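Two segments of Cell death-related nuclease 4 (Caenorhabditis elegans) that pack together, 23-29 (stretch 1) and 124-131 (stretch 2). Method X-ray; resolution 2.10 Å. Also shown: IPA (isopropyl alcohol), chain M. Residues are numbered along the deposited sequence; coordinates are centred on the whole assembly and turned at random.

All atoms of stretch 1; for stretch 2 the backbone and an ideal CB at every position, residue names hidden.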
ATOM      1  N   ILE B  23      -7.904  -3.060 -28.392  1.00 29.25           N
ATOM      2  CA  ILE B  23      -6.911  -3.735 -27.571  1.00 28.90           C
ATOM      3  C   ILE B  23      -6.861  -3.056 -26.204  1.00 27.75           C
ATOM      4  O   ILE B  23      -6.395  -1.925 -26.084  1.00 27.30           O
ATOM      5  CB  ILE B  23      -5.518  -3.720 -28.226  1.00 29.61           C
ATOM      6  CG1 ILE B  23      -5.528  -4.517 -29.533  1.00 31.25           C
ATOM      7  CG2 ILE B  23      -4.469  -4.306 -27.286  1.00 32.89           C
ATOM      8  CD1 ILE B  23      -5.977  -3.724 -30.746  1.00 31.65           C
ATOM      9  N   LEU B  24      -7.343  -3.758 -25.183  1.00 27.51           N
ATOM     10  CA  LEU B  24      -7.502  -3.189 -23.847  1.00 27.63           C
ATOM     11  C   LEU B  24      -6.413  -3.666 -22.889  1.00 28.37           C
ATOM     12  O   LEU B  24      -5.957  -4.806 -22.974  1.00 26.44           O
ATOM     13  CB  LEU B  24      -8.885  -3.550 -23.297  1.00 29.79           C
ATOM     14  CG  LEU B  24      -9.201  -3.155 -21.854  1.00 33.85           C
ATOM     15  CD1 LEU B  24     -10.673  -2.800 -21.730  1.00 36.99           C
ATOM     16  CD2 LEU B  24      -8.855  -4.278 -20.886  1.00 34.98           C
ATOM     17  N   ASP B  25      -6.011  -2.789 -21.971  1.00 34.18           N
ATOM     18  CA  ASP B  25      -4.993  -3.125 -20.982  1.00 34.65           C
ATOM     19  C   ASP B  25      -5.171  -2.347 -19.681  1.00 30.36           C
ATOM     20  O   ASP B  25      -5.248  -1.118 -19.685  1.00 26.47           O
ATOM     21  CB  ASP B  25      -3.597  -2.858 -21.537  1.00 38.40           C
ATOM     22  CG  ASP B  25      -2.503  -3.240 -20.561  1.00 42.83           C
ATOM     23  OD1 ASP B  25      -2.182  -2.430 -19.666  1.00 45.48           O
ATOM     24  OD2 ASP B  25      -1.965  -4.357 -20.687  1.00 44.49           O
ATOM     25  N   PHE B  26      -5.225  -3.081 -18.573  1.00 29.46           N
ATOM     26  CA  PHE B  26      -5.263  -2.486 -17.243  1.00 28.05           C
ATOM     27  C   PHE B  26      -3.950  -2.733 -16.512  1.00 28.81           C
ATOM     28  O   PHE B  26      -3.363  -3.809 -16.612  1.00 31.85           O
ATOM     29  CB  PHE B  26      -6.417  -3.055 -16.411  1.00 25.74           C
ATOM     30  CG  PHE B  26      -7.779  -2.600 -16.849  1.00 26.27           C
ATOM     31  CD1 PHE B  26      -8.090  -1.252 -16.922  1.00 25.19           C
ATOM     32  CD2 PHE B  26      -8.764  -3.525 -17.156  1.00 28.66           C
ATOM     33  CE1 PHE B  26      -9.349  -0.837 -17.310  1.00 26.36           C
ATOM     34  CE2 PHE B  26     -10.024  -3.116 -17.546  1.00 29.08           C
ATOM     35  CZ  PHE B  26     -10.317  -1.770 -17.623  1.00 28.07           C
ATOM     36  N   GLU B  27      -3.490  -1.717 -15.793  1.00 26.82           N
ATOM     37  CA  GLU B  27      -2.426  -1.879 -14.810  1.00 27.30           C
ATOM     38  C   GLU B  27      -3.008  -1.543 -13.449  1.00 25.05           C
ATOM     39  O   GLU B  27      -3.854  -0.654 -13.339  1.00 23.41           O
ATOM     40  CB  GLU B  27      -1.228  -0.989 -15.136  1.00 30.29           C
ATOM     41  CG  GLU B  27      -0.623  -1.262 -16.505  1.00 36.12           C
ATOM     42  CD  GLU B  27      -0.092  -2.678 -16.651  1.00 38.57           C
ATOM     43  OE1 GLU B  27       0.398  -3.239 -15.649  1.00 35.75           O
ATOM     44  OE2 GLU B  27      -0.173  -3.230 -17.772  1.00 40.93           O
ATOM     45  N   THR B  28      -2.564  -2.261 -12.421  1.00 24.47           N
ATOM     46  CA  THR B  28      -3.144  -2.131 -11.090  1.00 23.03           C
ATOM     47  C   THR B  28      -2.096  -1.898 -10.013  1.00 22.54           C
ATOM     48  O   THR B  28      -0.898  -2.070 -10.238  1.00 22.25           O
ATOM     49  CB  THR B  28      -3.949  -3.394 -10.697  1.00 22.59           C
ATOM     50  OG1 THR B  28      -3.048  -4.475 -10.415  1.00 19.20           O
ATOM     51  CG2 THR B  28      -4.907  -3.807 -11.812  1.00 23.55           C
ATOM     52  N   THR B  29      -2.565  -1.503  -8.835  1.00 22.58           N
ATOM     53  CA  THR B  29      -1.733  -1.530  -7.645  1.00 21.31           C
ATOM     54  C   THR B  29      -1.376  -2.981  -7.372  1.00 21.42           C
ATOM     55  O   THR B  29      -2.101  -3.890  -7.780  1.00 22.74           O
ATOM     56  CB  THR B  29      -2.446  -0.928  -6.428  1.00 19.68           C
ATOM     57  OG1 THR B  29      -3.697  -1.601  -6.229  1.00 19.89           O
ATOM     58  CG2 THR B  29      -2.699   0.557  -6.635  1.00 16.39           C
ATOM     59  N   UNK B 124      -6.956 -12.077 -17.353  1.00 28.00           N
ATOM     60  CA  UNK B 124      -6.735 -11.256 -16.167  1.00 26.55           C
ATOM     61  C   UNK B 124      -7.395  -9.879 -16.238  1.00 24.91           C
ATOM     62  O   UNK B 124      -8.037  -9.449 -15.280  1.00 23.46           O
ATOM     63  CB  UNK B 124      -5.231 -11.083 -15.943  1.00 26.55           C
ATOM     64  N   UNK B 125      -7.238  -9.196 -17.367  1.00 25.50           N
ATOM     65  CA  UNK B 125      -7.704  -7.817 -17.499  1.00 28.16           C
ATOM     66  C   UNK B 125      -9.196  -7.652 -17.207  1.00 28.19           C
ATOM     67  O   UNK B 125      -9.591  -6.734 -16.490  1.00 26.97           O
ATOM     68  CB  UNK B 125      -7.404  -7.308 -18.910  1.00 28.16           C
ATOM     69  N   UNK B 126     -10.020  -8.540 -17.756  1.00 32.15           N
ATOM     70  CA  UNK B 126     -11.469  -8.395 -17.649  1.00 31.19           C
ATOM     71  C   UNK B 126     -12.095  -9.337 -16.620  1.00 31.00           C
ATOM     72  O   UNK B 126     -12.968  -8.927 -15.856  1.00 30.22           O
ATOM     73  CB  UNK B 126     -12.110  -8.637 -19.017  1.00 31.19           C
ATOM     74  N   UNK B 127     -11.660 -10.592 -16.587  1.00 24.96           N
ATOM     75  CA  UNK B 127     -12.235 -11.540 -15.635  1.00 25.13           C
ATOM     76  C   UNK B 127     -11.885 -11.184 -14.189  1.00 24.96           C
ATOM     77  O   UNK B 127     -12.737 -11.276 -13.307  1.00 24.14           O
ATOM     78  CB  UNK B 127     -11.752 -12.957 -15.952  1.00 25.13           C
ATOM     79  N   UNK B 128     -10.639 -10.780 -13.943  1.00 29.04           N
ATOM     80  CA  UNK B 128     -10.196 -10.462 -12.582  1.00 27.69           C
ATOM     81  C   UNK B 128     -10.193  -8.962 -12.310  1.00 25.09           C
ATOM     82  O   UNK B 128     -10.975  -8.470 -11.496  1.00 23.04           O
ATOM     83  CB  UNK B 128      -8.796 -11.029 -12.341  1.00 27.69           C
ATOM     84  N   UNK B 129      -9.308  -8.243 -12.994  1.00 21.94           N
ATOM     85  CA  UNK B 129      -9.072  -6.830 -12.706  1.00 21.16           C
ATOM     86  C   UNK B 129     -10.333  -5.992 -12.879  1.00 22.28           C
ATOM     87  O   UNK B 129     -10.713  -5.246 -11.976  1.00 20.45           O
ATOM     88  CB  UNK B 129      -7.963  -6.288 -13.610  1.00 21.16           C
ATOM     89  N   UNK B 130     -10.978  -6.103 -14.035  1.00 21.64           N
ATOM     90  CA  UNK B 130     -12.188  -5.333 -14.281  1.00 21.66           C
ATOM     91  C   UNK B 130     -13.258  -5.714 -13.267  1.00 21.63           C
ATOM     92  O   UNK B 130     -13.800  -4.854 -12.580  1.00 21.19           O
ATOM     93  CB  UNK B 130     -12.694  -5.556 -15.708  1.00 21.66           C
ATOM     94  N   UNK B 131     -13.535  -7.009 -13.151  1.00 25.69           N
ATOM     95  CA  UNK B 131     -14.596  -7.490 -12.268  1.00 27.82           C
ATOM     96  C   UNK B 131     -14.421  -6.998 -10.827  1.00 28.87           C
ATOM     97  O   UNK B 131     -15.381  -6.558 -10.192  1.00 27.26           O
ATOM     98  CB  UNK B 131     -14.636  -9.019 -12.291  1.00 27.82           C
TER
HETATM   99  C1  IPA M 305      -8.232  -8.636  -6.268  1.00 48.91           C
HETATM  100  C2  IPA M 305      -7.926 -10.070  -6.638  1.00 49.07           C
HETATM  101  C3  IPA M 305      -9.165 -10.709  -7.228  1.00 49.76           C
HETATM  102  O2  IPA M 305      -6.884 -10.088  -7.586  1.00 48.87           O

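Strand 23-28 and the helix of stretch 2 approach to 8.3 Å between axes, at 41° between their N-to-C directions. Leu24, Phe26 and Thr28 point their CA-to-CB bonds toward the helix, so the strand offers Leu24, the Phe26 ring and the Thr28 methyl, with Phe26 N as a donor within the helix's reach.

Position 124 has no atom of stretch 1 within 5.5 Å of its ideal CB, so the strand scarcely limits the choice. It is Gln124, whose OE1 accepts a hydrogen bond from the side chain at 128.

Position 125 lies closest to the strand backbone, its CA 5.9 Å from CA of Phe26. The ideal CB points toward the strand, 3.9 Å from Leu24 CD2 and 4.4 Å from Phe26 CD2. A small apolar residue could sit here, but a short acceptor such as Asp or Asn could also reach the NH of Phe26. The residue is Asp125: with chi1 at m, OD2 accepts from Phe26 N at 2.9 Å and a nearly linear 175°. The cost is a like-charge approach, Asp125 OD2 to Asp25 OD2 at 4.2 Å.

At 126 the CB points sideways, and a flexible apolar chain could still bend back to the Leu24-Phe26 surface. Leu126 does so: its CD2 lies 4.0 Å from Leu24 CD2 and 4.2 Å from Phe26 CE2, near the plane of the ring at its edge.

Position 127 is out of reach, and stretch 1 sets no preference. It holds Trp127.

At 128 the CB is again sideways with nothing nearby, which suits a long polar chain. Besides the bond from Arg128 NE to Gln124 OE1 (2.6 Å), Arg128 NH2 donates to a water (3.1 Å from its O) that itself donates to Thr28 OG1 (2.7 Å), bridging the stretches. Arg128 NH1 donates to O2 of the isopropyl alcohol at 3.2 Å.

Position 129 points toward the strand, its ideal CB 4.3 Å from Thr28 CG2 and 4.5 Å from Phe26 CB. Val, Ile or Leu would suit this apolar surface. Ile129 places CG2 3.5 Å from Thr28 CG2 and 3.7 Å from Phe26 CB.

At 130 the CB lies sideways, 4.1 Å from Phe26 CE2, so even a methyl makes contact. Ala130 packs obliquely against the ring. Its N bonds to Asp125 O (2.9 Å), part of the wider pi-type turn.

Position 131 is out of reach and open to many residues; Gln131 turns back, NE2 donating to Trp127 O at 2.5 Å.

Stretch 2, residues 124-131: QDLWRIAQ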
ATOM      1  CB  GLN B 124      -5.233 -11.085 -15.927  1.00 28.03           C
ATOM      2  CG  GLN B 124      -4.484 -12.393 -15.728  1.00 30.02           C
ATOM      3  CD  GLN B 124      -5.003 -13.180 -14.542  1.00 29.37           C
ATOM      4  OE1 GLN B 124      -5.374 -12.607 -13.519  1.00 29.12           O
ATOM      5  NE2 GLN B 124      -5.046 -14.500 -14.678  1.00 29.53           N
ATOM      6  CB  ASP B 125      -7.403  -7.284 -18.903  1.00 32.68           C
ATOM      7  CG  ASP B 125      -5.920  -7.069 -19.142  1.00 35.36           C
ATOM      8  OD1 ASP B 125      -5.247  -8.010 -19.614  1.00 35.85           O
ATOM      9  OD2 ASP B 125      -5.426  -5.956 -18.860  1.00 35.47           O
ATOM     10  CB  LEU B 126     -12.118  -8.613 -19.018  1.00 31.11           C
ATOM     11  CG  LEU B 126     -11.808  -7.541 -20.072  1.00 32.42           C
ATOM     12  CD1 LEU B 126     -12.524  -7.857 -21.372  1.00 33.46           C
ATOM     13  CD2 LEU B 126     -12.184  -6.141 -19.594  1.00 32.94           C
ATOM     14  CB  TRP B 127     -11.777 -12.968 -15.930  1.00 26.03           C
ATOM     15  CG  TRP B 127     -11.872 -13.853 -14.729  1.00 26.10           C
ATOM     16  CD1 TRP B 127     -13.007 -14.367 -14.174  1.00 26.39           C
ATOM     17  CD2 TRP B 127     -10.784 -14.316 -13.922  1.00 25.92           C
ATOM     18  NE1 TRP B 127     -12.692 -15.125 -13.073  1.00 31.53           N
ATOM     19  CE2 TRP B 127     -11.334 -15.110 -12.897  1.00 32.53           C
ATOM     20  CE3 TRP B 127      -9.398 -14.137 -13.968  1.00 31.71           C
ATOM     21  CZ2 TRP B 127     -10.547 -15.725 -11.927  1.00 32.61           C
ATOM     22  CZ3 TRP B 127      -8.619 -14.748 -13.004  1.00 31.61           C
ATOM     23  CH2 TRP B 127      -9.194 -15.533 -11.998  1.00 28.02           C
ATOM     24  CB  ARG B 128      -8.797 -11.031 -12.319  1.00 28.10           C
ATOM     25  CG  ARG B 128      -8.258 -10.715 -10.920  1.00 28.81           C
ATOM     26  CD  ARG B 128      -6.969 -11.475 -10.615  1.00 27.08           C
ATOM     27  NE  ARG B 128      -5.872 -11.062 -11.484  1.00 26.66           N
ATOM     28  CZ  ARG B 128      -5.126  -9.978 -11.297  1.00 25.60           C
ATOM     29  NH1 ARG B 128      -5.352  -9.174 -10.266  1.00 23.13           N
ATOM     30  NH2 ARG B 128      -4.152  -9.693 -12.149  1.00 28.68           N
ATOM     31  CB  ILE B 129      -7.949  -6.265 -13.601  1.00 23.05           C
ATOM     32  CG1 ILE B 129      -6.625  -6.948 -13.248  1.00 23.13           C
ATOM     33  CG2 ILE B 129      -7.840  -4.739 -13.450  1.00 21.82           C
ATOM     34  CD1 ILE B 129      -5.449  -6.560 -14.130  1.00 24.53           C
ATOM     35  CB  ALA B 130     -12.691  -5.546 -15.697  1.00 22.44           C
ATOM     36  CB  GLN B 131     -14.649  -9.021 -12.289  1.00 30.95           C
ATOM     37  CG  GLN B 131     -16.058  -9.578 -12.276  1.00 32.60           C
ATOM     38  CD  GLN B 131     -16.105 -11.079 -12.070  1.00 30.88           C
ATOM     39  OE1 GLN B 131     -17.035 -11.599 -11.456  1.00 30.64           O
ATOM     40  NE2 GLN B 131     -15.106 -11.786 -12.591  1.00 29.32           N
TER
HETATM   41  O   HOH W   1      -2.880  -7.145 -11.046  1.00 33.30           O
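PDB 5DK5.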